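Local coordinates for Endoglucanase(Endo-1,4-beta-glucanase)protein (Pseudomonas stutzeri, PDB 6R2J), which probably hydrolyses beta-1,4-glucosidic linkages of cellulose as an endoglucanase of glycosyl hydrolase family 5, and binds cellobiose, at residues F44-Y47 with A48-I52; R63-H66 with S67-S70; P115-A118 with Y119-V122; P305-E308 with L309-H313. All coordinates share one frame; numbering follows the deposited sequence.

The four contacts fall into two pairs far apart on a TIM barrel; contact 3 lies across the chain's centre from contacts 1 and 4. Contacts 1 and 4, centres 13 Å apart, join helices 41-49 and 305-311: M307 CE packs 3.4 Å from Y47 CD1, and Q50 OE1 lies 3.0 Å from R311 NH1 (weak hydrogen bond). Contacts 2 and 3, centres 11 Å apart, meet where L68 CD1 lies 3.7 Å from A118 CB and Q65 OE1 lies 3.6 Å from V122 CG2. About 40 Å separates the centres of contacts 3 and 4. The cellobiose pocket, which includes E144, draws no residue from any of the four, consistent with a place in the scaffold.

Contact 1 (F44-Y47 with A48-I52); sequences FKYY and ADQGI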
loop_
_atom_site.group_PDB
_atom_site.type_symbol
_atom_site.label_atom_id
_atom_site.label_comp_id
_atom_site.label_asym_id
_atom_site.label_seq_id
_atom_site.Cartn_x
_atom_site.Cartn_y
_atom_site.Cartn_z
ATOM N N PHE A 44 -1.419 -1.869 16.648
ATOM C CA PHE A 44 -2.584 -1.104 16.228
ATOM C C PHE A 44 -2.931 -0.031 17.244
ATOM O O PHE A 44 -3.345 1.069 16.864
ATOM C CB PHE A 44 -3.738 -2.052 16.013
ATOM C CG PHE A 44 -3.484 -3.043 14.912
ATOM C CD1 PHE A 44 -3.837 -2.744 13.600
ATOM C CD2 PHE A 44 -2.857 -4.280 15.173
ATOM C CE1 PHE A 44 -3.618 -3.656 12.600
ATOM C CE2 PHE A 44 -2.625 -5.201 14.140
ATOM C CZ PHE A 44 -3.016 -4.891 12.869
ATOM N N LYS A 45 -2.762 -0.340 18.538
ATOM C CA LYS A 45 -2.993 0.624 19.609
ATOM C C LYS A 45 -2.008 1.787 19.528
ATOM O O LYS A 45 -2.399 2.955 19.660
ATOM C CB LYS A 45 -2.865 -0.083 20.960
ATOM C CG LYS A 45 -3.137 0.760 22.231
ATOM C CD LYS A 45 -4.304 1.698 22.091
ATOM C CE LYS A 45 -4.694 2.309 23.427
ATOM N NZ LYS A 45 -3.808 1.950 24.546
ATOM N N TYR A 46 -0.722 1.493 19.339
ATOM C CA TYR A 46 0.249 2.570 19.208
ATOM C C TYR A 46 -0.143 3.529 18.085
ATOM O O TYR A 46 -0.193 4.744 18.285
ATOM C CB TYR A 46 1.658 2.025 18.970
ATOM C CG TYR A 46 2.637 3.155 18.723
ATOM C CD1 TYR A 46 3.059 3.962 19.753
ATOM C CD2 TYR A 46 3.100 3.435 17.441
ATOM C CE1 TYR A 46 3.929 5.023 19.506
ATOM C CE2 TYR A 46 3.957 4.460 17.184
ATOM C CZ TYR A 46 4.372 5.263 18.210
ATOM O OH TYR A 46 5.232 6.309 17.949
ATOM N N TYR A 47 -0.401 3.015 16.885
ATOM C CA TYR A 47 -0.631 3.930 15.765
ATOM C C TYR A 47 -1.957 4.649 15.913
ATOM O O TYR A 47 -2.053 5.841 15.633
ATOM C CB TYR A 47 -0.473 3.206 14.428
ATOM C CG TYR A 47 0.972 2.820 14.217
ATOM C CD1 TYR A 47 1.928 3.764 13.792
ATOM C CD2 TYR A 47 1.399 1.542 14.504
ATOM C CE1 TYR A 47 3.272 3.421 13.634
ATOM C CE2 TYR A 47 2.718 1.171 14.350
ATOM C CZ TYR A 47 3.662 2.094 13.902
ATOM O OH TYR A 47 4.970 1.681 13.745
ATOM N N ALA A 48 -2.979 3.963 16.415
ATOM C CA ALA A 48 -4.210 4.664 16.782
ATOM C C ALA A 48 -3.926 5.784 17.776
ATOM O O ALA A 48 -4.471 6.892 17.663
ATOM C CB ALA A 48 -5.202 3.686 17.410
ATOM N N ASP A 49 -3.083 5.513 18.774
ATOM C CA ASP A 49 -2.794 6.546 19.768
ATOM C C ASP A 49 -2.153 7.773 19.125
ATOM O O ASP A 49 -2.294 8.893 19.626
ATOM C CB ASP A 49 -1.888 5.982 20.868
ATOM C CG ASP A 49 -2.645 5.148 21.889
ATOM O OD1 ASP A 49 -3.893 5.043 21.809
ATOM O OD2 ASP A 49 -1.979 4.586 22.780
ATOM N N GLN A 50 -1.439 7.579 18.026
ATOM C CA GLN A 50 -0.815 8.660 17.283
ATOM C C GLN A 50 -1.765 9.325 16.295
ATOM O O GLN A 50 -1.328 10.200 15.541
ATOM C CB GLN A 50 0.407 8.109 16.543
ATOM C CG GLN A 50 1.402 7.369 17.433
ATOM C CD GLN A 50 2.129 8.284 18.464
ATOM O OE1 GLN A 50 2.515 9.427 18.156
ATOM N NE2 GLN A 50 2.335 7.761 19.679
ATOM N N GLY A 51 -3.050 8.961 16.296
ATOM C CA GLY A 51 -4.014 9.555 15.391
ATOM C C GLY A 51 -4.089 8.937 14.019
ATOM O O GLY A 51 -4.633 9.564 13.095
ATOM N N ILE A 52 -3.530 7.740 13.842
ATOM C CA ILE A 52 -3.443 7.084 12.538
ATOM C C ILE A 52 -4.547 6.046 12.495
ATOM O O ILE A 52 -4.610 5.159 13.358
ATOM C CB ILE A 52 -2.076 6.417 12.324
ATOM C CG1 ILE A 52 -0.935 7.425 12.206
ATOM C CG2 ILE A 52 -2.085 5.620 11.074
ATOM C CD1 ILE A 52 0.445 6.801 12.225
#
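Y46 and Q50 meet one turn apart at the C-terminal end of helix 41-49, which a Schellman motif closes. The Q50 side chain bends at its second torsion and lies over one face of the Y46 ring. Its CG is 3.9 Å from the Y46 ring centroid and 19° off the normal, a CH-pi contact displaced toward the rim. The amide continues across the ring with its plane turned 30° from it, which brings Q50 NE2 to 3.2 Å from Y46 CE1. Q50 OE1 accepts a weak hydrogen bond from R311 NH1. Y46 takes part because its CG is anti to the backbone N (chi1 175°), a setting that sends the ring toward the later turn. Its OH is hydrogen-bonded to D303. With an alanine here, the Q50 side chain would probably lose the ring surface it lies on, and D303 would lose its hydroxyl partner.

On the exposed side of the same turn, K45 NZ and D49 OD2 form a long salt bridge of 3.7 Å, the lysine's CD and CE passing obliquely across the carboxylate, K45 CE 3.3 Å from D49 OD1. G51, at positive phi, is the C-prime residue: its N is bonded to A48 O at 2.9 Å, and I52 N reaches back to Y47 O at 3.0 Å. The reversal leads out of helix 41-49 toward strand 54-59, within a beta-alpha-beta unit that starts at strand 14-18. Y47, whose OH is hydrogen-bonded to E297, runs beside I52, and I52 CD1 sits at the edge of its ring, 3.7 Å from Y47 CD1.

Contact 2 (R63-H66 with S67-S70); sequences RVQH and SLDS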
loop_
_atom_site.group_PDB
_atom_site.type_symbol
_atom_site.label_atom_id
_atom_site.label_comp_id
_atom_site.label_asym_id
_atom_site.label_seq_id
_atom_site.Cartn_x
_atom_site.Cartn_y
_atom_site.Cartn_z
ATOM N N ARG A 63 1.695 -17.529 0.462
ATOM C CA ARG A 63 1.373 -17.976 1.805
ATOM C C ARG A 63 -0.122 -18.172 2.014
ATOM O O ARG A 63 -0.492 -18.889 2.950
ATOM C CB ARG A 63 2.009 -17.026 2.844
ATOM C CG ARG A 63 3.527 -17.155 2.908
ATOM C CD ARG A 63 4.225 -16.095 3.759
ATOM N NE ARG A 63 5.676 -16.350 3.757
ATOM C CZ ARG A 63 6.643 -15.427 3.757
ATOM N NH1 ARG A 63 6.357 -14.145 3.789
ATOM N NH2 ARG A 63 7.923 -15.802 3.753
ATOM N N VAL A 64 -0.978 -17.513 1.209
ATOM C CA VAL A 64 -2.427 -17.767 1.266
ATOM C C VAL A 64 -2.809 -18.948 0.382
ATOM O O VAL A 64 -3.831 -19.600 0.637
ATOM C CB VAL A 64 -3.353 -16.567 0.951
ATOM C CG1 VAL A 64 -3.177 -15.464 1.999
ATOM C CG2 VAL A 64 -3.141 -16.089 -0.488
ATOM N N GLN A 65 -2.033 -19.209 -0.675
ATOM C CA GLN A 65 -2.262 -20.333 -1.583
ATOM C C GLN A 65 -0.898 -20.921 -1.943
ATOM O O GLN A 65 -0.179 -20.390 -2.796
ATOM C CB GLN A 65 -3.042 -19.902 -2.820
ATOM C CG GLN A 65 -3.574 -21.090 -3.622
ATOM C CD GLN A 65 -4.449 -20.668 -4.786
ATOM O OE1 GLN A 65 -4.217 -19.629 -5.390
ATOM N NE2 GLN A 65 -5.474 -21.454 -5.087
ATOM N N HIS A 66 -0.548 -22.047 -1.324
ATOM C CA HIS A 66 0.777 -22.610 -1.560
ATOM C C HIS A 66 0.973 -23.070 -3.005
ATOM O O HIS A 66 2.106 -23.114 -3.498
ATOM C CB HIS A 66 1.016 -23.810 -0.635
ATOM C CG HIS A 66 1.208 -23.446 0.806
ATOM N ND1 HIS A 66 1.497 -24.378 1.781
ATOM C CD2 HIS A 66 1.121 -22.255 1.440
ATOM C CE1 HIS A 66 1.593 -23.774 2.951
ATOM N NE2 HIS A 66 1.353 -22.487 2.775
ATOM N N SER A 67 -0.103 -23.452 -3.681
ATOM C CA SER A 67 -0.041 -23.847 -5.081
ATOM C C SER A 67 -1.379 -23.533 -5.730
ATOM O O SER A 67 -2.397 -23.388 -5.055
ATOM C CB SER A 67 0.313 -25.337 -5.230
ATOM O OG SER A 67 -0.718 -26.187 -4.743
ATOM N N LEU A 68 -1.359 -23.412 -7.056
ATOM C CA LEU A 68 -2.575 -23.097 -7.804
ATOM C C LEU A 68 -3.618 -24.221 -7.732
ATOM O O LEU A 68 -4.815 -23.971 -7.927
ATOM C CB LEU A 68 -2.190 -22.812 -9.253
ATOM C CG LEU A 68 -1.392 -21.553 -9.562
ATOM C CD1 LEU A 68 -1.454 -21.333 -11.081
ATOM C CD2 LEU A 68 -1.957 -20.372 -8.831
ATOM N N ASP A 69 -3.192 -25.466 -7.507
ATOM C CA ASP A 69 -4.102 -26.601 -7.332
ATOM C C ASP A 69 -4.561 -26.778 -5.892
ATOM O O ASP A 69 -5.336 -27.695 -5.603
ATOM C CB ASP A 69 -3.430 -27.894 -7.799
ATOM C CG ASP A 69 -2.082 -28.155 -7.107
ATOM O OD1 ASP A 69 -1.847 -27.590 -6.017
ATOM O OD2 ASP A 69 -1.258 -28.932 -7.660
ATOM N N SER A 70 -4.092 -25.931 -4.989
ATOM C CA SER A 70 -4.475 -25.957 -3.593
ATOM C C SER A 70 -5.528 -24.889 -3.309
ATOM O O SER A 70 -5.612 -23.867 -3.990
ATOM C CB SER A 70 -3.240 -25.684 -2.714
ATOM O OG SER A 70 -3.087 -24.304 -2.334
#
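Between Q65 and S70 the chain leaves helix 61-64 and folds into a type I beta turn from S67 to S70, closed by a backbone bond of 3.1 Å from S70 N to S67 O. The Q65 side chain spans the mouth of this turn. A chi1 of -167° and an extended chain beyond CG carry the amide to the far end of the turn. There Q65 NE2 donates to S70 O over 2.7 Å. The bond is straight at both ends: the N-H...O angle is 165°, the C=O...N angle is 168°, and the acceptor lies close to the glutamine amide plane.

On its way the side chain passes the first carbonyl of the turn, with Q65 CG 3.0 Å from S67 O. S70 OG flanks the same methylene, 3.5 Å from Q65 CG. The other end of the amide, OE1, accepts from W61 NE1, while L68 crosses the glutamine at about a right angle with its CD2 4.2 Å from Q65 OE1. The amide is thus gripped through both of its polar atoms, which fixes its rotation. A leucine in its place would probably leave S70 O without its donor and W61 NE1 without its acceptor, and the turn would be less firmly tied to the helix end.

Around this surface loop, V64 packs on helix 74-89, Q65 and L68 face helix 116-130, and the Q65 and H66 carbonyls accept bonds from Y104 and H105 at the small antiparallel hairpin of strands 103-104 and 107-108.

Contact 3 (P115-A118 with Y119-V122); sequences PYEA and YASV
E117 folds its carboxylate along the outside of the first turns of helix 116-130, one of the helices of the TIM barrel, and overlaps A120 and S121. With chi1 at -172° the chain heads toward the following turn and then bends, leaving E117 OE1 3.9 Å from S121 CB and E117 OE2 4.1 Å from A120 CB. These are loose van der Waals contacts; E117 itself is exposed, whereas A120 is buried against A162 of helix 152-166. A negative charge this early in a helix would probably also suit the helix dipole.

The backbone evidence for the helix start is clear. P115 holds the N-cap position, and its O accepts from A118 N at 3.0 Å. Regular i to i+4 bonding follows: A120 N to Y116 O is 2.9 Å long, and S121 N comes to E117 O at 3.1 Å.

Y119 touches the preceding turn through its base alone, with Y119 CB 3.5 Å from Y116 O, while its ring runs inward. There it packs on strand 93-98 and helix 152-166, meets the W123 ring at about 80° between planes, and gives its OH a partner in I141 O. The Y116 hydroxyl is likewise bonded, to L151 O.

One residue on from S121, V122 N bonds to A118 O, and chi1 of 75° sets V122 CG1 between the backbone N and the carbonyl carbon, 3.7 Å from A118 O.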
loop_
_atom_site.group_PDB
_atom_site.type_symbol
_atom_site.label_atom_id
_atom_site.label_comp_id
_atom_site.label_asym_id
_atom_site.label_seq_id
_atom_site.Cartn_x
_atom_site.Cartn_y
_atom_site.Cartn_z
ATOM N N PRO A 115 -1.959 -18.538 -15.112
ATOM C CA PRO A 115 -2.936 -17.832 -15.954
ATOM C C PRO A 115 -3.673 -16.754 -15.174
ATOM O O PRO A 115 -3.716 -16.726 -13.940
ATOM C CB PRO A 115 -3.874 -18.946 -16.456
ATOM C CG PRO A 115 -3.016 -20.236 -16.325
ATOM C CD PRO A 115 -2.167 -20.002 -15.100
ATOM N N TYR A 116 -4.210 -15.817 -15.935
ATOM C CA TYR A 116 -5.064 -14.790 -15.374
ATOM C C TYR A 116 -6.187 -15.375 -14.520
ATOM O O TYR A 116 -6.583 -14.772 -13.518
ATOM C CB TYR A 116 -5.668 -14.046 -16.551
ATOM C CG TYR A 116 -4.799 -13.024 -17.215
ATOM C CD1 TYR A 116 -3.603 -12.583 -16.649
ATOM C CD2 TYR A 116 -5.224 -12.440 -18.398
ATOM C CE1 TYR A 116 -2.866 -11.564 -17.245
ATOM C CE2 TYR A 116 -4.483 -11.466 -19.012
ATOM C CZ TYR A 116 -3.314 -11.026 -18.435
ATOM O OH TYR A 116 -2.629 -10.055 -19.102
ATOM N N GLU A 117 -6.746 -16.521 -14.929
ATOM C CA GLU A 117 -7.822 -17.158 -14.171
ATOM C C GLU A 117 -7.374 -17.580 -12.774
ATOM O O GLU A 117 -8.200 -17.667 -11.861
ATOM C CB GLU A 117 -8.364 -18.358 -14.971
ATOM C CG GLU A 117 -9.642 -19.034 -14.415
ATOM C CD GLU A 117 -10.585 -18.080 -13.636
ATOM O OE1 GLU A 117 -10.918 -18.370 -12.457
ATOM O OE2 GLU A 117 -11.003 -17.046 -14.212
ATOM N N ALA A 118 -6.095 -17.902 -12.592
ATOM C CA ALA A 118 -5.616 -18.303 -11.274
ATOM C C ALA A 118 -5.574 -17.117 -10.315
ATOM O O ALA A 118 -5.866 -17.253 -9.122
ATOM C CB ALA A 118 -4.242 -18.943 -11.432
ATOM N N TYR A 119 -5.177 -15.961 -10.827
ATOM C CA TYR A 119 -5.180 -14.713 -10.074
ATOM C C TYR A 119 -6.600 -14.256 -9.758
ATOM O O TYR A 119 -6.913 -13.934 -8.612
ATOM C CB TYR A 119 -4.421 -13.715 -10.936
ATOM C CG TYR A 119 -4.155 -12.389 -10.368
ATOM C CD1 TYR A 119 -3.594 -12.245 -9.111
ATOM C CD2 TYR A 119 -4.426 -11.259 -11.101
ATOM C CE1 TYR A 119 -3.345 -10.997 -8.583
ATOM C CE2 TYR A 119 -4.182 -9.999 -10.581
ATOM C CZ TYR A 119 -3.637 -9.867 -9.315
ATOM O OH TYR A 119 -3.392 -8.590 -8.807
ATOM N N ALA A 120 -7.477 -14.207 -10.768
ATOM C CA ALA A 120 -8.878 -13.885 -10.517
ATOM C C ALA A 120 -9.488 -14.755 -9.411
ATOM O O ALA A 120 -10.186 -14.242 -8.527
ATOM C CB ALA A 120 -9.661 -14.022 -11.817
ATOM N N SER A 121 -9.250 -16.074 -9.451
ATOM C CA SER A 121 -9.878 -16.974 -8.479
ATOM C C SER A 121 -9.398 -16.677 -7.065
ATOM O O SER A 121 -10.202 -16.607 -6.129
ATOM C CB SER A 121 -9.596 -18.439 -8.826
ATOM O OG SER A 121 -9.899 -19.269 -7.723
ATOM N N VAL A 122 -8.081 -16.497 -6.893
ATOM C CA VAL A 122 -7.543 -16.252 -5.564
ATOM C C VAL A 122 -8.145 -14.978 -4.995
ATOM O O VAL A 122 -8.466 -14.914 -3.810
ATOM C CB VAL A 122 -5.996 -16.328 -5.506
ATOM C CG1 VAL A 122 -5.340 -15.127 -6.098
ATOM C CG2 VAL A 122 -5.592 -16.574 -4.052
#

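Contact 4 (P305-E308 with L309-H313); sequences PQME and LMRKH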
loop_
_atom_site.group_PDB
_atom_site.type_symbol
_atom_site.label_atom_id
_atom_site.label_comp_id
_atom_site.label_asym_id
_atom_site.label_seq_id
_atom_site.Cartn_x
_atom_site.Cartn_y
_atom_site.Cartn_z
ATOM N N PRO A 305 11.682 9.699 14.662
ATOM C CA PRO A 305 11.633 11.048 14.072
ATOM C C PRO A 305 10.598 11.168 12.968
ATOM O O PRO A 305 10.060 12.251 12.729
ATOM C CB PRO A 305 13.054 11.274 13.526
ATOM C CG PRO A 305 13.903 10.136 14.017
ATOM C CD PRO A 305 12.977 9.019 14.447
ATOM N N GLN A 306 10.336 10.077 12.251
ATOM C CA GLN A 306 9.372 10.112 11.163
ATOM C C GLN A 306 7.950 10.193 11.683
ATOM O O GLN A 306 7.085 10.790 11.021
ATOM C CB GLN A 306 9.530 8.881 10.267
ATOM C CG GLN A 306 10.936 8.689 9.686
ATOM C CD GLN A 306 11.803 7.775 10.539
ATOM O OE1 GLN A 306 11.621 7.691 11.745
ATOM N NE2 GLN A 306 12.759 7.088 9.908
ATOM N N MET A 307 7.666 9.586 12.839
ATOM C CA MET A 307 6.355 9.788 13.452
ATOM C C MET A 307 6.176 11.248 13.857
ATOM O O MET A 307 5.146 11.864 13.566
ATOM C CB MET A 307 6.199 8.832 14.643
ATOM C CG MET A 307 4.842 8.821 15.335
ATOM S SD MET A 307 3.429 8.618 14.278
ATOM C CE MET A 307 3.462 6.844 13.998
ATOM N N GLU A 308 7.180 11.836 14.498
ATOM C CA GLU A 308 7.094 13.239 14.872
ATOM C C GLU A 308 6.920 14.140 13.654
ATOM O O GLU A 308 6.201 15.141 13.724
ATOM C CB GLU A 308 8.331 13.603 15.696
ATOM C CG GLU A 308 8.459 12.777 16.986
ATOM C CD GLU A 308 9.586 13.260 17.877
ATOM O OE1 GLU A 308 10.579 13.790 17.331
ATOM O OE2 GLU A 308 9.477 13.100 19.119
ATOM N N LEU A 309 7.534 13.790 12.523
ATOM C CA LEU A 309 7.353 14.614 11.330
ATOM C C LEU A 309 5.957 14.447 10.740
ATOM O O LEU A 309 5.416 15.394 10.159
ATOM C CB LEU A 309 8.437 14.299 10.298
ATOM C CG LEU A 309 8.368 15.212 9.084
ATOM C CD1 LEU A 309 9.585 16.061 8.822
ATOM C CD2 LEU A 309 8.085 14.325 7.867
ATOM N N MET A 310 5.375 13.250 10.868
ATOM C CA MET A 310 4.054 12.999 10.308
ATOM C C MET A 310 2.993 13.827 11.016
ATOM O O MET A 310 2.025 14.264 10.392
ATOM C CB MET A 310 3.708 11.514 10.446
ATOM C CG MET A 310 4.295 10.570 9.401
ATOM S SD MET A 310 3.448 8.919 9.534
ATOM C CE MET A 310 1.754 9.432 9.382
ATOM N N ARG A 311 3.145 14.040 12.320
ATOM C CA ARG A 311 2.029 14.547 13.114
ATOM C C ARG A 311 1.513 15.902 12.629
ATOM O O ARG A 311 0.300 16.155 12.705
ATOM C CB ARG A 311 2.399 14.570 14.596
ATOM C CG ARG A 311 2.428 13.184 15.204
ATOM C CD ARG A 311 2.269 13.234 16.697
ATOM N NE ARG A 311 3.410 13.886 17.343
ATOM C CZ ARG A 311 4.323 13.257 18.074
ATOM N NH1 ARG A 311 4.228 11.939 18.226
ATOM N NH2 ARG A 311 5.300 13.950 18.676
ATOM N N LYS A 312 2.397 16.792 12.148
ATOM C CA LYS A 312 1.906 18.097 11.717
ATOM C C LYS A 312 0.944 17.987 10.548
ATOM O O LYS A 312 0.175 18.932 10.308
ATOM C CB LYS A 312 3.055 19.058 11.392
ATOM C CG LYS A 312 3.611 18.976 9.991
ATOM C CD LYS A 312 4.734 20.017 9.733
ATOM C CE LYS A 312 5.934 19.878 10.716
ATOM N NZ LYS A 312 6.625 18.517 10.798
ATOM N N HIS A 313 0.946 16.845 9.836
ATOM C CA HIS A 313 0.219 16.690 8.578
ATOM C C HIS A 313 -1.072 15.879 8.658
ATOM O O HIS A 313 -1.788 15.815 7.658
ATOM C CB HIS A 313 1.117 16.074 7.491
ATOM C CG HIS A 313 2.409 16.800 7.293
ATOM N ND1 HIS A 313 2.486 18.041 6.698
ATOM C CD2 HIS A 313 3.676 16.465 7.633
ATOM C CE1 HIS A 313 3.747 18.443 6.696
ATOM N NE2 HIS A 313 4.487 17.501 7.252
HETATM O O HOH W 1 4.992 17.209 12.861
HETATM O O HOH W 2 6.856 12.438 20.548
#
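E308 and R311 both start with CG anti to their own carbonyl carbons (chi1 -60° and -73°), a shared setting that lets their side chains leave helix 305-311 side by side and pointing the same way. This helix follows the eighth strand of the TIM barrel. R311 then bends at chi3, laying one face of its guanidinium over E308 CA. The two charged groups do not pair directly: E308 OE2 stays 4.3 Å from R311 NH2, and their planes are 65° apart. A water met at the guanidinium edge joins them, 2.9 Å from R311 NH2 and 3.1 Å from E308 OE2. E308 is modelled in two conformations, which makes the bridge doubtful as a permanent link. R311 NH1 forms its salt bridge with D303.

The turn beneath is helical, with L309 N bonded to P305 O at 3.0 Å. M310 lays its CG 3.2 Å from Q306 O before its side chain turns inward onto M266 of helix 260-276.

At the far end K312, in a salt bridge with D267 of that helix, curls back to a second water. This water donates to E308 O and accepts from K312 N at 2.7 Å and from K312 NZ at 2.9 Å.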